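Local coordinates for phosphoribosylaminoimidazole carboxylase, ATPase subunit (Thermus thermophilus, PDB 3AW8), which probably catalyses the ATP-dependent carboxylation of 5-aminoimidazole ribonucleotide with hydrogencarbonate to N5-carboxyaminoimidazole ribonucleotide, a step of de novo purine biosynthesis, at residues L183-G188 against V193-L198; L21-R26 against N281-V286. All coordinates share one frame; numbering follows the deposited sequence.

Interaction 1: L183-G188 against V193-L198; sequences LLAVRG and VAFYPL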
loop_
_atom_site.group_PDB
_atom_site.type_symbol
_atom_site.label_atom_id
_atom_site.label_comp_id
_atom_site.label_asym_id
_atom_site.label_seq_id
_atom_site.Cartn_x
_atom_site.Cartn_y
_atom_site.Cartn_z
ATOM N N LEU A 183 14.291 -14.137 -10.637
ATOM C CA LEU A 183 13.026 -13.993 -11.337
ATOM C C LEU A 183 11.890 -14.389 -10.414
ATOM O O LEU A 183 11.811 -15.537 -9.976
ATOM C CB LEU A 183 13.001 -14.877 -12.588
ATOM C CG LEU A 183 11.688 -14.812 -13.374
ATOM C CD1 LEU A 183 11.956 -14.267 -14.758
ATOM C CD2 LEU A 183 11.055 -16.187 -13.454
ATOM N N LEU A 184 11.026 -13.436 -10.089
ATOM C CA LEU A 184 9.888 -13.741 -9.243
ATOM C C LEU A 184 8.785 -14.215 -10.182
ATOM O O LEU A 184 8.455 -13.539 -11.152
ATOM C CB LEU A 184 9.424 -12.502 -8.464
ATOM C CG LEU A 184 10.350 -11.910 -7.397
ATOM C CD1 LEU A 184 10.917 -13.029 -6.558
ATOM C CD2 LEU A 184 11.483 -11.125 -8.039
ATOM N N ALA A 185 8.233 -15.388 -9.907
ATOM C CA ALA A 185 7.169 -15.933 -10.738
ATOM C C ALA A 185 5.989 -16.293 -9.858
ATOM O O ALA A 185 6.138 -16.501 -8.653
ATOM C CB ALA A 185 7.661 -17.172 -11.492
ATOM N N VAL A 186 4.811 -16.374 -10.456
ATOM C CA VAL A 186 3.628 -16.707 -9.689
ATOM C C VAL A 186 2.656 -17.581 -10.469
ATOM O O VAL A 186 2.472 -17.420 -11.675
ATOM C CB VAL A 186 2.924 -15.415 -9.203
ATOM C CG1 VAL A 186 2.964 -14.364 -10.289
ATOM C CG2 VAL A 186 1.489 -15.714 -8.800
ATOM N N ARG A 187 2.043 -18.522 -9.764
ATOM C CA ARG A 187 1.087 -19.427 -10.368
ATOM C C ARG A 187 -0.128 -19.526 -9.462
ATOM O O ARG A 187 -0.019 -19.939 -8.306
ATOM C CB ARG A 187 1.723 -20.808 -10.558
ATOM C CG ARG A 187 0.821 -21.849 -11.214
ATOM C CD ARG A 187 1.604 -23.119 -11.550
ATOM N NE ARG A 187 0.746 -24.166 -12.105
ATOM C CZ ARG A 187 -0.046 -24.954 -11.383
ATOM N NH1 ARG A 187 -0.791 -25.866 -11.983
ATOM N NH2 ARG A 187 -0.082 -24.844 -10.063
ATOM N N GLY A 188 -1.281 -19.132 -9.996
ATOM C CA GLY A 188 -2.516 -19.183 -9.238
ATOM C C GLY A 188 -3.018 -20.594 -8.982
ATOM O O GLY A 188 -2.503 -21.572 -9.526
ATOM N N VAL A 193 -0.544 -18.245 -14.741
ATOM C CA VAL A 193 0.801 -17.882 -14.309
ATOM C C VAL A 193 1.133 -16.451 -14.712
ATOM O O VAL A 193 0.390 -15.821 -15.468
ATOM C CB VAL A 193 1.875 -18.830 -14.904
ATOM C CG1 VAL A 193 1.570 -20.274 -14.523
ATOM C CG2 VAL A 193 1.942 -18.664 -16.411
ATOM N N ALA A 194 2.252 -15.948 -14.197
ATOM C CA ALA A 194 2.700 -14.588 -14.478
ATOM C C ALA A 194 4.167 -14.474 -14.097
ATOM O O ALA A 194 4.638 -15.222 -13.244
ATOM C CB ALA A 194 1.874 -13.598 -13.681
ATOM N N PHE A 195 4.885 -13.542 -14.717
ATOM C CA PHE A 195 6.310 -13.376 -14.435
ATOM C C PHE A 195 6.696 -11.906 -14.331
ATOM O O PHE A 195 6.196 -11.070 -15.091
ATOM C CB PHE A 195 7.134 -14.046 -15.542
ATOM C CG PHE A 195 6.749 -15.479 -15.794
ATOM C CD1 PHE A 195 7.428 -16.518 -15.168
ATOM C CD2 PHE A 195 5.650 -15.785 -16.594
ATOM C CE1 PHE A 195 7.014 -17.841 -15.332
ATOM C CE2 PHE A 195 5.232 -17.102 -16.759
ATOM C CZ PHE A 195 5.913 -18.132 -16.125
ATOM N N TYR A 196 7.580 -11.595 -13.386
ATOM C CA TYR A 196 8.050 -10.225 -13.182
ATOM C C TYR A 196 9.322 -10.040 -13.976
ATOM O O TYR A 196 9.979 -11.008 -14.339
ATOM C CB TYR A 196 8.369 -9.963 -11.697
ATOM C CG TYR A 196 7.161 -9.760 -10.827
ATOM C CD1 TYR A 196 6.590 -8.494 -10.673
ATOM C CD2 TYR A 196 6.539 -10.846 -10.207
ATOM C CE1 TYR A 196 5.413 -8.318 -9.924
ATOM C CE2 TYR A 196 5.371 -10.685 -9.467
ATOM C CZ TYR A 196 4.811 -9.424 -9.334
ATOM O OH TYR A 196 3.618 -9.293 -8.674
ATOM N N PRO A 197 9.691 -8.788 -14.263
ATOM C CA PRO A 197 10.929 -8.591 -15.016
ATOM C C PRO A 197 12.065 -9.204 -14.198
ATOM O O PRO A 197 11.950 -9.326 -12.981
ATOM C CB PRO A 197 11.044 -7.070 -15.088
ATOM C CG PRO A 197 9.615 -6.629 -15.094
ATOM C CD PRO A 197 8.987 -7.513 -14.054
ATOM N N LEU A 198 13.144 -9.610 -14.855
ATOM C CA LEU A 198 14.274 -10.160 -14.128
ATOM C C LEU A 198 14.731 -9.021 -13.241
ATOM O O LEU A 198 14.409 -7.868 -13.507
ATOM C CB LEU A 198 15.406 -10.565 -15.082
ATOM C CG LEU A 198 15.335 -11.946 -15.746
ATOM C CD1 LEU A 198 16.459 -12.077 -16.753
ATOM C CD2 LEU A 198 15.445 -13.045 -14.691
#
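Val186 and Ala194 form the hydrogen-bonded pair of an antiparallel beta hairpin, the strand axes 4.7 Å apart, with Ala185-Phe195 and Arg187-Val193 as the non-hydrogen-bonded pairs beside it. Val186 N gives to Ala194 O at 3.0 Å. The return bond, Ala194 N to Val186 O, is more bent at its hydrogen (134°) but lies in the carbonyl plane; the same oxygen also takes a CA-H...O contact from Val193. Farther along, Tyr196 N meets Leu184 O at 3.1 Å, almost in line with the carbonyl.

Ala185 and Phe195 share one face of the hairpin. The Ala185 methyl CB sits 3.7 Å from Phe195 CD1. With CG anti to the backbone N (chi1 179°), the branch of Leu183 splits between two partners: CD2 at the edge of the Phe195 ring and CD1 on Leu198 CD2 at 3.7 Å. Helix 220-237 lies over this face, touching Leu183, Ala185 and Phe195. Along the same face the extended Arg187 chain lays CG on Val193 CG1, while its NH2 bonds to Tyr239 O.

On the reverse face Val186 CG1 meets Ala194 CB at 3.6 Å. Beyond this pair, Leu184 CB packs against Tyr196 CD2, and Leu184 O lies at the edge of the tyrosine ring, in its plane, 3.4 Å from CD2. The phenol oxygen bonds to Thr276 O, and helix 278-287 touches Val186 and Tyr196.

These two strands are neighbours in the large antiparallel sheet, and both lie in the ATP-grasp part of the chain; strand 179-187 is bonded on its other edge to strand 241-250. Backbone bonds fix the register, and apolar packing on both faces, with the tyrosine hydroxyl tied beyond the hairpin, leaves the hairpin largely buried, its Arg187-Val193 end less so.

Interaction 2: L21-R26 against N281-V286; sequences LGLSFR and NHLRAV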
loop_
_atom_site.group_PDB
_atom_site.type_symbol
_atom_site.label_atom_id
_atom_site.label_comp_id
_atom_site.label_asym_id
_atom_site.label_seq_id
_atom_site.Cartn_x
_atom_site.Cartn_y
_atom_site.Cartn_z
ATOM N N LEU A 21 -7.930 -5.843 0.069
ATOM C CA LEU A 21 -8.792 -6.831 -0.573
ATOM C C LEU A 21 -9.799 -7.356 0.443
ATOM O O LEU A 21 -10.477 -8.348 0.201
ATOM C CB LEU A 21 -7.969 -7.999 -1.130
ATOM C CG LEU A 21 -7.040 -7.697 -2.311
ATOM C CD1 LEU A 21 -6.173 -8.889 -2.599
ATOM C CD2 LEU A 21 -7.853 -7.348 -3.540
ATOM N N GLY A 22 -9.877 -6.685 1.586
ATOM C CA GLY A 22 -10.805 -7.083 2.626
ATOM C C GLY A 22 -10.522 -8.409 3.307
ATOM O O GLY A 22 -11.432 -9.011 3.884
ATOM N N LEU A 23 -9.276 -8.867 3.250
ATOM C CA LEU A 23 -8.891 -10.128 3.871
ATOM C C LEU A 23 -8.532 -9.976 5.358
ATOM O O LEU A 23 -8.456 -8.866 5.892
ATOM C CB LEU A 23 -7.702 -10.730 3.126
ATOM C CG LEU A 23 -7.827 -10.928 1.608
ATOM C CD1 LEU A 23 -6.490 -11.377 1.035
ATOM C CD2 LEU A 23 -8.913 -11.958 1.303
ATOM N N SER A 24 -8.318 -11.110 6.017
ATOM C CA SER A 24 -7.956 -11.151 7.433
ATOM C C SER A 24 -6.738 -12.037 7.585
ATOM O O SER A 24 -6.503 -12.933 6.772
ATOM C CB SER A 24 -9.094 -11.719 8.265
ATOM O OG SER A 24 -10.217 -10.884 8.145
ATOM N N PHE A 25 -5.971 -11.812 8.639
ATOM C CA PHE A 25 -4.757 -12.584 8.824
ATOM C C PHE A 25 -4.524 -13.005 10.250
ATOM O O PHE A 25 -5.025 -12.376 11.178
ATOM C CB PHE A 25 -3.552 -11.756 8.343
ATOM C CG PHE A 25 -3.622 -11.392 6.896
ATOM C CD1 PHE A 25 -3.065 -12.220 5.933
ATOM C CD2 PHE A 25 -4.316 -10.259 6.490
ATOM C CE1 PHE A 25 -3.199 -11.928 4.573
ATOM C CE2 PHE A 25 -4.460 -9.954 5.136
ATOM C CZ PHE A 25 -3.900 -10.791 4.172
ATOM N N ARG A 26 -3.768 -14.089 10.400
ATOM C CA ARG A 26 -3.364 -14.601 11.696
ATOM C C ARG A 26 -1.958 -15.141 11.488
ATOM O O ARG A 26 -1.712 -15.919 10.564
ATOM C CB ARG A 26 -4.284 -15.720 12.172
ATOM C CG ARG A 26 -3.869 -16.275 13.530
ATOM C CD ARG A 26 -4.780 -17.397 13.969
ATOM N NE ARG A 26 -6.139 -16.932 14.223
ATOM C CZ ARG A 26 -7.209 -17.718 14.182
ATOM N NH1 ARG A 26 -7.076 -19.003 13.893
ATOM N NH2 ARG A 26 -8.412 -17.220 14.427
ATOM N N ASN A 281 -0.056 -10.393 -5.418
ATOM C CA ASN A 281 -0.155 -11.523 -6.335
ATOM C C ASN A 281 -0.102 -12.872 -5.629
ATOM O O ASN A 281 -0.817 -13.809 -6.010
ATOM C CB ASN A 281 0.940 -11.444 -7.401
ATOM C CG ASN A 281 0.390 -11.076 -8.768
ATOM O OD1 ASN A 281 1.132 -10.661 -9.659
ATOM N ND2 ASN A 281 -0.916 -11.235 -8.941
ATOM N N HIS A 282 0.739 -12.973 -4.605
ATOM C CA HIS A 282 0.843 -14.215 -3.864
ATOM C C HIS A 282 -0.527 -14.503 -3.287
ATOM O O HIS A 282 -1.018 -15.629 -3.348
ATOM C CB HIS A 282 1.851 -14.097 -2.727
ATOM C CG HIS A 282 1.995 -15.351 -1.920
ATOM N ND1 HIS A 282 2.755 -16.422 -2.339
ATOM C CD2 HIS A 282 1.458 -15.714 -0.731
ATOM C CE1 HIS A 282 2.682 -17.389 -1.442
ATOM N NE2 HIS A 282 1.901 -16.986 -0.457
ATOM N N LEU A 283 -1.137 -13.462 -2.732
ATOM C CA LEU A 283 -2.454 -13.564 -2.127
ATOM C C LEU A 283 -3.498 -13.945 -3.174
ATOM O O LEU A 283 -4.333 -14.821 -2.938
ATOM C CB LEU A 283 -2.824 -12.227 -1.463
ATOM C CG LEU A 283 -2.839 -12.088 0.069
ATOM C CD1 LEU A 283 -1.878 -13.051 0.728
ATOM C CD2 LEU A 283 -2.495 -10.642 0.425
ATOM N N ARG A 284 -3.450 -13.290 -4.328
ATOM C CA ARG A 284 -4.405 -13.584 -5.386
ATOM C C ARG A 284 -4.250 -15.034 -5.837
ATOM O O ARG A 284 -5.242 -15.745 -6.030
ATOM C CB ARG A 284 -4.218 -12.603 -6.557
ATOM C CG ARG A 284 -4.707 -11.202 -6.200
ATOM C CD ARG A 284 -4.156 -10.090 -7.088
ATOM N NE ARG A 284 -4.883 -9.956 -8.346
ATOM C CZ ARG A 284 -4.961 -8.834 -9.057
ATOM N NH1 ARG A 284 -4.363 -7.723 -8.645
ATOM N NH2 ARG A 284 -5.633 -8.827 -10.195
ATOM N N ALA A 285 -3.003 -15.474 -5.965
ATOM C CA ALA A 285 -2.715 -16.840 -6.370
ATOM C C ALA A 285 -3.326 -17.864 -5.420
ATOM O O ALA A 285 -4.193 -18.637 -5.817
ATOM C CB ALA A 285 -1.221 -17.058 -6.455
ATOM N N VAL A 286 -2.890 -17.866 -4.164
ATOM C CA VAL A 286 -3.391 -18.843 -3.202
ATOM C C VAL A 286 -4.888 -18.744 -2.964
ATOM O O VAL A 286 -5.495 -19.653 -2.390
ATOM C CB VAL A 286 -2.672 -18.723 -1.830
ATOM C CG1 VAL A 286 -1.162 -18.758 -2.028
ATOM C CG2 VAL A 286 -3.109 -17.451 -1.108
#
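Leu283 projects from helix 278-287 toward Leu23 and Phe25, and its branched end makes the contact with both. Phe25 comes at it from the opposite direction: the far ring atom CZ stands 4.0 Å from Leu283 CD2, with the methyl near the ring plane, so the leucine meets the edge of the phenyl group. With CG anti to the carbonyl carbon (chi1 -61°), the Phe25 ring ends nearer the helix than the direction of its CB bond alone would suggest.

Leu23 slides past Leu283, the two side chains running in opposite directions. Its methyl CD1 touches the branch carbon Leu283 CG at 3.8 Å and also approaches Leu283 CD2 at 4.1 Å. That CD2 methyl is therefore shared, lying within reach of the Leu23 methyl as well as the phenylalanine edge.

Neighbouring groups continue the apolar cluster. Ile2 of strand 2-5 touches Leu23, Phe25 and Leu283 alike, and Leu14 of helix 9-18 also packs on Leu283. Beside the contact, Leu21 packs on Leu323 of the second subunit and Arg284 on Leu316 of that subunit, which places this edge of the contact next to the dimer partner.

Phe25 begins strand 25-29 of the four-stranded parallel sheet in the Rossmann-like preATP-grasp domain, and the connection from helix 9-18 leads into it through Leu23. The contact thus sets that N-terminal sheet against helix 278-287, far along the chain and away from the nucleotide. Its chemistry is dispersion and exclusion of water: one Leu283 methyl meets an aromatic edge while its methine carbon meets a Leu23 methyl, with the fit resting on shape and no polar bond between these segments to fix a direction.

Interaction 1 and interaction 2 are both buried, but the first lies nearer the centre of the chain, and their centres are about 17 Å apart. Interaction 1 joins adjacent strands within one sheet through backbone bonds; interaction 2 brings together elements remote in sequence through a small apolar contact. Helix 278-287 connects them. Leu283 serves interaction 2, while Ala285 CB packs on Val186 CG2 at 3.8 Å and on Gly188 CA at 3.7 Å from interaction 1. The helix thus lies between the ATP-grasp hairpin and the N-terminal domain. Of the two, interaction 2 has the second subunit beside it; no other chain touches interaction 1.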